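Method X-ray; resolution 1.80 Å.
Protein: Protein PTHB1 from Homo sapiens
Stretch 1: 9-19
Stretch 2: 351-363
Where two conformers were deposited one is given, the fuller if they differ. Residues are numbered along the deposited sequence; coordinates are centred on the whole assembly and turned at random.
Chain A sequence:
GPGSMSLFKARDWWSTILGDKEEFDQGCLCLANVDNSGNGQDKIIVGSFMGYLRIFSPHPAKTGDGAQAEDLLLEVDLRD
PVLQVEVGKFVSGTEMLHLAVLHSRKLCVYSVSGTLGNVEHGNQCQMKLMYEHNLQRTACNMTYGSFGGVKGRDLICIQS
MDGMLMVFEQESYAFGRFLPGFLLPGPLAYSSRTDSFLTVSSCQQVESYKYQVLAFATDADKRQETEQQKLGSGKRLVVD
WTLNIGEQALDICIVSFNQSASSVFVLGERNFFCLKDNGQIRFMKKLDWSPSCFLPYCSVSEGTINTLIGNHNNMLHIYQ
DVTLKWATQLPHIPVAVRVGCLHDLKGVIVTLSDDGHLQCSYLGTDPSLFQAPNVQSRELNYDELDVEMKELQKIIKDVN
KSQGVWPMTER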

# COMPACT_ATOMS: atom_id res chain seq x y z
N LYS A 9 -4.21 -25.15 1.80
CA LYS A 9 -3.50 -24.67 0.63
C LYS A 9 -4.27 -23.46 0.14
O LYS A 9 -5.42 -23.26 0.55
CB LYS A 9 -3.39 -25.76 -0.44
N ALA A 10 -3.65 -22.64 -0.70
CA ALA A 10 -4.32 -21.46 -1.23
C ALA A 10 -5.41 -21.86 -2.22
O ALA A 10 -5.24 -22.80 -3.00
CB ALA A 10 -3.32 -20.53 -1.90
N ARG A 11 -6.54 -21.17 -2.15
CA ARG A 11 -7.59 -21.30 -3.16
C ARG A 11 -7.27 -20.29 -4.25
O ARG A 11 -7.97 -19.29 -4.43
CB ARG A 11 -8.97 -21.04 -2.56
CG ARG A 11 -9.69 -22.26 -1.99
CD ARG A 11 -8.96 -22.93 -0.85
NE ARG A 11 -9.56 -24.24 -0.57
CZ ARG A 11 -9.02 -25.17 0.22
NH1 ARG A 11 -7.86 -24.95 0.82
NH2 ARG A 11 -9.65 -26.33 0.39
N ASP A 12 -6.18 -20.54 -4.96
CA ASP A 12 -5.74 -19.63 -6.00
C ASP A 12 -6.55 -19.81 -7.28
O ASP A 12 -7.09 -20.89 -7.54
CB ASP A 12 -4.25 -19.85 -6.30
CG ASP A 12 -3.97 -21.26 -6.79
OD1 ASP A 12 -4.33 -22.19 -6.06
OD2 ASP A 12 -3.41 -21.43 -7.89
N TRP A 13 -6.64 -18.75 -8.07
CA TRP A 13 -7.36 -18.84 -9.32
C TRP A 13 -6.65 -18.12 -10.45
O TRP A 13 -7.16 -18.10 -11.57
CB TRP A 13 -8.80 -18.31 -9.15
CG TRP A 13 -8.91 -16.90 -8.64
CD1 TRP A 13 -9.00 -16.50 -7.33
CD2 TRP A 13 -9.00 -15.71 -9.43
NE1 TRP A 13 -9.10 -15.13 -7.27
CE2 TRP A 13 -9.12 -14.62 -8.54
CE3 TRP A 13 -8.98 -15.46 -10.81
CZ2 TRP A 13 -9.22 -13.30 -8.99
CZ3 TRP A 13 -9.08 -14.15 -11.25
CH2 TRP A 13 -9.19 -13.09 -10.34
N TRP A 14 -5.47 -17.56 -10.17
CA TRP A 14 -4.70 -16.84 -11.19
C TRP A 14 -3.31 -16.52 -10.68
O TRP A 14 -3.15 -16.07 -9.54
CB TRP A 14 -5.40 -15.54 -11.60
CG TRP A 14 -4.74 -14.78 -12.73
CD1 TRP A 14 -4.99 -14.91 -14.06
CD2 TRP A 14 -3.76 -13.73 -12.61
NE1 TRP A 14 -4.22 -14.03 -14.78
CE2 TRP A 14 -3.46 -13.30 -13.92
CE3 TRP A 14 -3.09 -13.14 -11.54
CZ2 TRP A 14 -2.53 -12.29 -14.18
CZ3 TRP A 14 -2.18 -12.13 -11.80
CH2 TRP A 14 -1.91 -11.72 -13.11
N SER A 15 -2.30 -16.74 -11.51
CA SER A 15 -0.97 -16.28 -11.17
C SER A 15 -0.19 -15.92 -12.42
O SER A 15 -0.50 -16.37 -13.53
CB SER A 15 -0.21 -17.33 -10.35
OG SER A 15 0.21 -18.42 -11.16
N THR A 16 0.82 -15.08 -12.26
CA THR A 16 1.73 -14.80 -13.35
C THR A 16 3.11 -14.54 -12.77
O THR A 16 3.27 -14.39 -11.55
CB THR A 16 1.27 -13.61 -14.22
OG1 THR A 16 1.94 -13.63 -15.49
CG2 THR A 16 1.54 -12.27 -13.54
N ILE A 17 4.10 -14.49 -13.64
CA ILE A 17 5.44 -14.09 -13.24
C ILE A 17 5.79 -12.83 -14.01
O ILE A 17 5.68 -12.80 -15.24
CB ILE A 17 6.47 -15.20 -13.49
CG1 ILE A 17 6.13 -16.43 -12.64
CG2 ILE A 17 7.88 -14.72 -13.17
CD1 ILE A 17 7.07 -17.62 -12.87
N LEU A 18 6.18 -11.78 -13.28
CA LEU A 18 6.41 -10.47 -13.86
C LEU A 18 7.83 -10.30 -14.41
O LEU A 18 8.78 -10.17 -13.64
CB LEU A 18 6.15 -9.39 -12.82
CG LEU A 18 4.74 -9.37 -12.24
CD1 LEU A 18 4.59 -8.24 -11.24
CD2 LEU A 18 3.75 -9.21 -13.37
N GLY A 19 7.95 -10.30 -15.73
CA GLY A 19 9.23 -10.09 -16.38
C GLY A 19 10.24 -11.19 -16.12
O GLY A 19 9.88 -12.31 -15.73
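Stretch 2, residues 351-363: TLSDDGHLQCSYL

Stretch 2 folds as a hairpin, a strand that enters from earlier in the chain, a type I turn from Ser353 to Gly356, and a second strand starting at His357, and this second strand pairs antiparallel with the strand of stretch 1 that ends at Ile17, in the same chain but more than 330 residues away in sequence. The N-to-C directions of the two paired strands make an angle of 138°, the axes approach to 4.3 Å, and 903 Å² of surface is buried between the stretches, both sides summed. Within the hairpin, Thr351 N to Gln359 O (2.9 Å) and Gln359 N to Thr351 O (3.0 Å) tie its strands together, while Ser353 OG accepts from His357 N (2.9 Å) and donates to Asp355 OD1 (2.6 Å), bracing the turn.

Along stretch 1, Lys9 lies out of reach, and Ala10 makes a light contact, its CB 4.4 Å from Ser361 CB. Arg11 O accepts a hydrogen bond from Tyr362 N (2.8 Å), and water 1 links Arg11 N (2.8 Å) to Tyr362 O (2.6 Å); the guanidinium end leads away from stretch 2, with Arg11 NH1 bonded to Lys9 O (3.0 Å). Asp12 faces Ser361 as a non-hydrogen-bonded pair, their CA atoms 3.8 Å apart, and Asp12 CB lies 3.4 Å from Gln359 NE2.

A beta bulge follows, shifting the register by one residue between Asp12 and Trp14. Trp13, at phi/psi -139/2, occupies the extra position; its N donates to Cys360 O (3.0 Å) and its CA-to-CB bond points toward stretch 2. The indole is sandwiched: Cys360 CB packs over one face, 3.6 Å from Trp13 CE2, and the Tyr362 ring covers the opposite face in an offset stack, planes at 20° and Trp13 CD1 3.3 Å from Tyr362 CZ.

Trp14 resumes regular pairing opposite Cys360, whose N donates to Trp14 O (2.8 Å). Their side chains share a face of the sheet, Trp14 CE3 lying 3.8 Å from Cys360 SG, while Leu358 CD2 meets the edge of the indole at Trp14 CZ3 (3.9 Å). Ser15 pairs with Gln359 without backbone hydrogen bonds between them; CA atoms are 4.2 Å apart, and Ser15 CA makes a CA-H...O contact with Leu358 O (3.1 Å).

Thr16 and Leu358 exchange two backbone hydrogen bonds, Thr16 N to Leu358 O (2.8 Å) and Leu358 N to Thr16 O (2.9 Å), and Thr16 CG2 touches Leu358 CB (4.1 Å). Water 2 bridges Thr16 O (2.9 Å) and His357 ND1 (3.1 Å). On the face shared with Ser15 and Gln359, Ile17 CD1 approaches His357 CE1 to 3.4 Å.

Past the strand, Leu18 N donates to Gly356 O (2.8 Å), extending the ladder to the turn, and Leu18 CD1 reaches Leu352 CD1 (3.9 Å). Gly356 is tightly placed: an ideal CB would point toward stretch 1 and lie 3.1 Å from Leu18 O. Gly19, at positive phi, makes no contact with stretch 2.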

# COMPACT_ATOMS: atom_id res chain seq x y z
N THR A 351 -1.19 -11.43 -3.77
CA THR A 351 0.17 -11.40 -3.21
C THR A 351 1.24 -11.17 -4.28
O THR A 351 1.12 -11.64 -5.41
CB THR A 351 0.54 -12.71 -2.48
OG1 THR A 351 0.41 -13.81 -3.39
CG2 THR A 351 -0.35 -12.93 -1.26
N LEU A 352 2.31 -10.47 -3.89
CA LEU A 352 3.46 -10.24 -4.75
C LEU A 352 4.74 -10.62 -4.02
O LEU A 352 4.96 -10.18 -2.88
CB LEU A 352 3.52 -8.77 -5.18
CG LEU A 352 4.74 -8.34 -6.00
CD1 LEU A 352 4.73 -9.00 -7.38
CD2 LEU A 352 4.77 -6.83 -6.11
N SER A 353 5.59 -11.42 -4.66
CA SER A 353 6.88 -11.80 -4.08
C SER A 353 7.99 -10.86 -4.58
O SER A 353 7.78 -10.09 -5.52
CB SER A 353 7.22 -13.25 -4.44
OG SER A 353 7.55 -13.38 -5.81
N ASP A 354 9.18 -10.93 -3.98
CA ASP A 354 10.20 -9.95 -4.36
C ASP A 354 10.84 -10.28 -5.70
O ASP A 354 11.59 -9.48 -6.24
CB ASP A 354 11.27 -9.79 -3.27
CG ASP A 354 12.14 -11.03 -3.05
OD1 ASP A 354 12.08 -12.00 -3.83
OD2 ASP A 354 12.93 -11.00 -2.08
N ASP A 355 10.53 -11.45 -6.26
CA ASP A 355 11.04 -11.76 -7.59
C ASP A 355 9.91 -11.83 -8.63
O ASP A 355 10.09 -12.32 -9.74
CB ASP A 355 11.85 -13.07 -7.56
CG ASP A 355 11.01 -14.27 -7.16
OD1 ASP A 355 9.89 -14.08 -6.65
OD2 ASP A 355 11.50 -15.40 -7.34
N GLY A 356 8.75 -11.30 -8.27
CA GLY A 356 7.73 -11.06 -9.27
C GLY A 356 6.67 -12.12 -9.45
O GLY A 356 5.98 -12.12 -10.47
N HIS A 357 6.53 -13.02 -8.49
CA HIS A 357 5.40 -13.95 -8.53
C HIS A 357 4.16 -13.21 -8.03
O HIS A 357 4.13 -12.71 -6.90
CB HIS A 357 5.67 -15.21 -7.71
CG HIS A 357 6.75 -16.06 -8.28
ND1 HIS A 357 6.50 -17.11 -9.15
CD2 HIS A 357 8.10 -16.01 -8.13
CE1 HIS A 357 7.65 -17.67 -9.49
NE2 HIS A 357 8.63 -17.03 -8.89
N LEU A 358 3.16 -13.13 -8.89
CA LEU A 358 1.93 -12.40 -8.58
C LEU A 358 0.77 -13.38 -8.62
O LEU A 358 0.57 -14.07 -9.63
CB LEU A 358 1.73 -11.27 -9.59
CG LEU A 358 0.50 -10.36 -9.42
CD1 LEU A 358 0.60 -9.57 -8.12
CD2 LEU A 358 0.38 -9.43 -10.62
N GLN A 359 0.00 -13.45 -7.54
CA GLN A 359 -1.04 -14.47 -7.42
C GLN A 359 -2.34 -13.94 -6.82
O GLN A 359 -2.32 -13.17 -5.85
CB GLN A 359 -0.54 -15.65 -6.57
CG GLN A 359 -1.60 -16.76 -6.35
CD GLN A 359 -1.00 -18.00 -5.76
OE1 GLN A 359 -0.57 -18.00 -4.60
NE2 GLN A 359 -0.96 -19.07 -6.54
N CYS A 360 -3.47 -14.37 -7.38
CA CYS A 360 -4.78 -14.06 -6.80
C CYS A 360 -5.36 -15.32 -6.18
O CYS A 360 -5.30 -16.39 -6.79
CB CYS A 360 -5.77 -13.54 -7.86
SG CYS A 360 -5.26 -12.03 -8.68
N SER A 361 -5.93 -15.18 -4.99
CA SER A 361 -6.56 -16.32 -4.33
C SER A 361 -7.81 -15.89 -3.56
O SER A 361 -8.04 -14.69 -3.33
CB SER A 361 -5.58 -17.01 -3.39
OG SER A 361 -5.09 -16.10 -2.43
N TYR A 362 -8.63 -16.87 -3.20
CA TYR A 362 -9.82 -16.63 -2.41
C TYR A 362 -9.55 -16.97 -0.95
O TYR A 362 -8.69 -17.80 -0.63
CB TYR A 362 -11.00 -17.47 -2.91
CG TYR A 362 -11.40 -17.28 -4.36
CD1 TYR A 362 -11.90 -16.06 -4.81
CD2 TYR A 362 -11.36 -18.34 -5.25
CE1 TYR A 362 -12.30 -15.90 -6.14
CE2 TYR A 362 -11.77 -18.20 -6.56
CZ TYR A 362 -12.24 -16.98 -7.01
OH TYR A 362 -12.64 -16.86 -8.32
N LEU A 363 -10.27 -16.32 -0.06
CA LEU A 363 -10.15 -16.64 1.36
C LEU A 363 -10.60 -18.08 1.64
O LEU A 363 -11.15 -18.76 0.76
CB LEU A 363 -10.95 -15.63 2.17
CG LEU A 363 -10.27 -14.26 2.08
CD1 LEU A 363 -11.27 -13.14 2.24
CD2 LEU A 363 -9.20 -14.15 3.14
O HOH W 1 -6.61 -19.21 -0.13
O HOH W 2 3.48 -16.80 -9.92
O HOH W 3 10.66 -11.60 -12.42